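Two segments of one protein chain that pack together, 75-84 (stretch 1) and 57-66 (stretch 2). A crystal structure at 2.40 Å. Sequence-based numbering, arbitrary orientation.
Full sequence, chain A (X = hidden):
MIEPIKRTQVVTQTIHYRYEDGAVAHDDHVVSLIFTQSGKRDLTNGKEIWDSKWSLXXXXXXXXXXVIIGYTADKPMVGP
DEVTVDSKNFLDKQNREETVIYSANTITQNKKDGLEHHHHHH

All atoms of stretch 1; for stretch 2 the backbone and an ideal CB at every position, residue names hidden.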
# COMPACT_ATOMS: atom_id res chain seq x y z
N LYS A 75 3.54 6.28 -18.18
CA LYS A 75 2.68 5.23 -17.63
C LYS A 75 1.24 5.77 -17.59
O LYS A 75 0.81 6.35 -16.59
CB LYS A 75 3.12 4.84 -16.22
CG LYS A 75 4.55 4.41 -16.09
CD LYS A 75 4.87 4.08 -14.62
CE LYS A 75 6.37 4.08 -14.35
NZ LYS A 75 7.07 3.11 -15.24
N PRO A 76 0.48 5.57 -18.68
CA PRO A 76 -0.90 6.03 -18.77
C PRO A 76 -1.78 5.58 -17.60
O PRO A 76 -2.78 6.21 -17.28
CB PRO A 76 -1.37 5.47 -20.11
CG PRO A 76 -0.56 4.21 -20.24
CD PRO A 76 0.80 4.66 -19.80
N MSE A 77 -1.40 4.47 -16.98
CA MSE A 77 -2.15 3.95 -15.85
C MSE A 77 -1.27 3.09 -14.94
O MSE A 77 -0.49 2.25 -15.38
CB MSE A 77 -3.33 3.12 -16.33
CG MSE A 77 -4.14 2.55 -15.20
SE MSE A 77 -5.49 1.29 -15.82
CE MSE A 77 -4.47 -0.34 -15.64
N VAL A 78 -1.43 3.30 -13.64
CA VAL A 78 -0.68 2.55 -12.65
C VAL A 78 -1.54 1.49 -11.97
O VAL A 78 -2.74 1.66 -11.83
CB VAL A 78 -0.12 3.51 -11.57
CG1 VAL A 78 0.47 2.72 -10.41
CG2 VAL A 78 0.94 4.41 -12.22
N GLY A 79 -0.91 0.39 -11.55
CA GLY A 79 -1.64 -0.68 -10.90
C GLY A 79 -2.48 -1.43 -11.90
O GLY A 79 -2.30 -1.22 -13.10
N PRO A 80 -3.39 -2.32 -11.47
CA PRO A 80 -3.68 -2.65 -10.07
C PRO A 80 -2.47 -3.32 -9.39
O PRO A 80 -1.59 -3.90 -10.07
CB PRO A 80 -4.86 -3.61 -10.18
CG PRO A 80 -4.64 -4.28 -11.49
CD PRO A 80 -4.22 -3.12 -12.38
N ASP A 81 -2.42 -3.26 -8.07
CA ASP A 81 -1.31 -3.84 -7.33
C ASP A 81 -1.81 -4.57 -6.10
O ASP A 81 -2.34 -3.95 -5.16
CB ASP A 81 -0.34 -2.72 -6.94
CG ASP A 81 0.97 -3.23 -6.36
OD1 ASP A 81 1.09 -4.45 -6.12
OD2 ASP A 81 1.88 -2.41 -6.15
N GLU A 82 -1.67 -5.90 -6.10
CA GLU A 82 -2.12 -6.70 -4.97
C GLU A 82 -1.05 -6.77 -3.89
O GLU A 82 0.12 -7.12 -4.14
CB GLU A 82 -2.45 -8.13 -5.40
CG GLU A 82 -3.71 -8.27 -6.24
CD GLU A 82 -4.20 -9.71 -6.30
OE1 GLU A 82 -3.34 -10.61 -6.15
OE2 GLU A 82 -5.42 -9.93 -6.49
N VAL A 83 -1.48 -6.44 -2.67
CA VAL A 83 -0.59 -6.45 -1.51
C VAL A 83 -1.08 -7.47 -0.50
O VAL A 83 -2.25 -7.50 -0.18
CB VAL A 83 -0.52 -5.05 -0.84
CG1 VAL A 83 0.24 -5.12 0.46
CG2 VAL A 83 0.12 -4.08 -1.77
N THR A 84 -0.17 -8.31 -0.04
CA THR A 84 -0.51 -9.34 0.93
C THR A 84 0.33 -9.17 2.19
O THR A 84 1.52 -8.84 2.15
CB THR A 84 -0.27 -10.76 0.37
OG1 THR A 84 -1.20 -11.01 -0.68
CG2 THR A 84 -0.52 -11.80 1.48
N UNK A 57 -5.07 -10.31 1.59
CA UNK A 57 -4.67 -9.62 0.40
C UNK A 57 -5.67 -8.55 0.04
O UNK A 57 -6.89 -8.75 0.19
CB UNK A 57 -4.50 -10.61 -0.76
N UNK A 58 -5.17 -7.41 -0.42
CA UNK A 58 -6.04 -6.31 -0.83
C UNK A 58 -5.36 -5.70 -2.06
O UNK A 58 -4.17 -5.92 -2.32
CB UNK A 58 -6.25 -5.28 0.29
N UNK A 59 -6.10 -4.89 -2.80
CA UNK A 59 -5.57 -4.31 -4.01
C UNK A 59 -5.66 -2.80 -4.10
O UNK A 59 -6.69 -2.21 -3.80
CB UNK A 59 -6.29 -4.92 -5.21
N UNK A 60 -4.56 -2.21 -4.54
CA UNK A 60 -4.48 -0.78 -4.79
C UNK A 60 -5.06 -0.75 -6.21
O UNK A 60 -4.38 -1.15 -7.16
CB UNK A 60 -3.07 -0.19 -4.66
N UNK A 61 -6.31 -0.31 -6.36
CA UNK A 61 -6.94 -0.27 -7.68
C UNK A 61 -6.16 0.48 -8.76
O UNK A 61 -5.31 1.33 -8.46
CB UNK A 61 -8.32 0.37 -7.55
N UNK A 62 -6.47 0.16 -10.02
CA UNK A 62 -5.83 0.80 -11.16
C UNK A 62 -6.03 2.30 -11.02
O UNK A 62 -7.12 2.76 -10.69
CB UNK A 62 -6.39 0.28 -12.49
N UNK A 63 -4.97 3.07 -11.28
CA UNK A 63 -5.01 4.52 -11.16
C UNK A 63 -4.63 5.18 -12.48
O UNK A 63 -3.45 5.32 -12.80
CB UNK A 63 -4.08 4.99 -10.04
N UNK A 64 -5.63 5.56 -13.28
CA UNK A 64 -5.35 6.21 -14.57
C UNK A 64 -4.56 7.51 -14.33
O UNK A 64 -4.91 8.31 -13.47
CB UNK A 64 -6.65 6.50 -15.32
N UNK A 65 -3.50 7.71 -15.10
CA UNK A 65 -2.69 8.92 -14.95
C UNK A 65 -3.42 10.15 -15.49
O UNK A 65 -4.12 10.09 -16.51
CB UNK A 65 -1.35 8.75 -15.67
N UNK A 66 -3.27 11.30 -14.81
CA UNK A 66 -3.93 12.52 -15.28
C UNK A 66 -3.50 12.86 -16.69
O UNK A 66 -2.32 12.75 -17.03
CB UNK A 66 -3.63 13.69 -14.35

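The two segments run antiparallel, paired as strands at both ends and interrupted in the middle, where stretch 1 passes through Gly-79 and the cis peptide before Pro-80. Backbone bonds set the register; the side chains then have to fit the face on which each falls.

Position 57 lies opposite Thr-84 in a non-hydrogen-bonded pair, and its ideal CB sits 3.3 Å from Thr-84 OG1. A small polar or beta-branched residue, Ser, Thr or Asn, could answer that hydroxyl. The deposited residue is Thr-57, whose OG1 makes a very short hydrogen bond of 2.4 Å to Thr-84 OG1, while its CG2 lies 4.1 Å from Glu-82 CB.

Position 58 forms the closed ring of a hydrogen-bonded pair with Val-83: its N donates to Val-83 O (2.9 Å) and its O accepts from Val-83 N (2.8 Å). The CB has only Val-83 O nearby, at 4.6 Å, so stretch 1 asks for little and many strand-formers would do. Gln-58 is found, with its NE2 bonded elsewhere in the structure.

Position 59 turns to the same face as Glu-82, with Glu-82 CG 4.4 Å and Pro-80 CB 5.3 Å from the ideal CB. An aliphatic side chain could cover these carbons, and a polar or basic one could reach toward the carboxylate. Thr-59 does some of each: CG2 meets Pro-80 CB at 3.8 Å, and OG1 hydrogen-bonds a water (2.4 Å to its O) that in turn donates to Glu-82 OE2 (3.2 Å from the water O).

Position 60 is the partner of Asp-81, its N donating to Asp-81 O (2.9 Å) and its O accepting from Asp-81 N (3.0 Å). Its CB points to the face carrying Asp-81 and Val-83, where the valine methyls invite Leu, Ile, Met or an aromatic. Phe-60, at chi1 -81°, brings CE2 to 3.6 Å from Val-83 CG2.

Position 61 points away, with nothing of stretch 1 near its CB; a polar residue is natural, and Glu-61 is present.

At 62 the CB lies sideways, 3.6 Å from Met-77 SE and 4.0 Å from Pro-80 CD. With two neighbours already so near, a small apolar group fits simply. Ala-62 touches the selenomethionine at CB to SE 3.6 Å, and its CA contacts Val-78 O at 3.3 Å.

Position 63 resumes the ladder: N to Val-78 O (2.7 Å), O from Val-78 N (3.0 Å). Sharing a face with Val-78, it suits an aliphatic residue, and Leu-63 packs its CB 4.4 Å from Val-78 CB.

Position 64 needs no donor toward stretch 1, and its phi of -60° permits proline. Pro-64 lies on the face of Met-77, whose CG is 3.9 Å from its N.

Position 65 points toward two carbonyls, Lys-75 O and Pro-76 O, which favours a short donor such as Ser or Thr. Ser-65 OG donates to Lys-75 O (2.5 Å) and its N to Pro-76 O (2.7 Å).

Position 66 points away, leaving the choice open; Pro-66 makes no contact.

Stretch 2, residues 57-66: TQTFEALPSP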
# COMPACT_ATOMS: atom_id res chain seq x y z
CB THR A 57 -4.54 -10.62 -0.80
OG1 THR A 57 -3.49 -11.55 -0.52
CG2 THR A 57 -4.18 -9.87 -2.10
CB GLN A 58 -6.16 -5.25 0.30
CG GLN A 58 -6.77 -5.79 1.57
CD GLN A 58 -7.15 -4.73 2.58
OE1 GLN A 58 -8.12 -3.99 2.41
NE2 GLN A 58 -6.37 -4.65 3.66
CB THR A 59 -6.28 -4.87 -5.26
OG1 THR A 59 -6.05 -6.28 -5.35
CG2 THR A 59 -5.77 -4.18 -6.53
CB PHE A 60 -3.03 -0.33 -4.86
CG PHE A 60 -2.38 -0.11 -3.52
CD1 PHE A 60 -2.87 0.84 -2.62
CD2 PHE A 60 -1.19 -0.78 -3.21
CE1 PHE A 60 -2.18 1.13 -1.42
CE2 PHE A 60 -0.50 -0.50 -2.03
CZ PHE A 60 -1.00 0.46 -1.14
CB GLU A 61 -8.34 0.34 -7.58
CG GLU A 61 -9.26 -0.33 -6.54
CD GLU A 61 -9.49 -1.81 -6.82
OE1 GLU A 61 -9.85 -2.15 -7.97
OE2 GLU A 61 -9.32 -2.62 -5.89
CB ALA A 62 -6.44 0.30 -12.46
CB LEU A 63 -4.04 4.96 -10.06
CG LEU A 63 -4.08 6.44 -9.68
CD1 LEU A 63 -5.38 6.72 -8.94
CD2 LEU A 63 -2.88 6.78 -8.81
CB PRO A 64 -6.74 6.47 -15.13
CG PRO A 64 -7.57 5.40 -14.54
CD PRO A 64 -7.08 5.38 -13.10
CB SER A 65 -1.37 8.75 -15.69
OG SER A 65 -0.55 7.80 -15.05
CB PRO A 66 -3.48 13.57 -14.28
CG PRO A 66 -3.28 12.77 -13.02
CD PRO A 66 -2.56 11.54 -13.54
O HOH W 1 -7.42 -7.53 -6.95
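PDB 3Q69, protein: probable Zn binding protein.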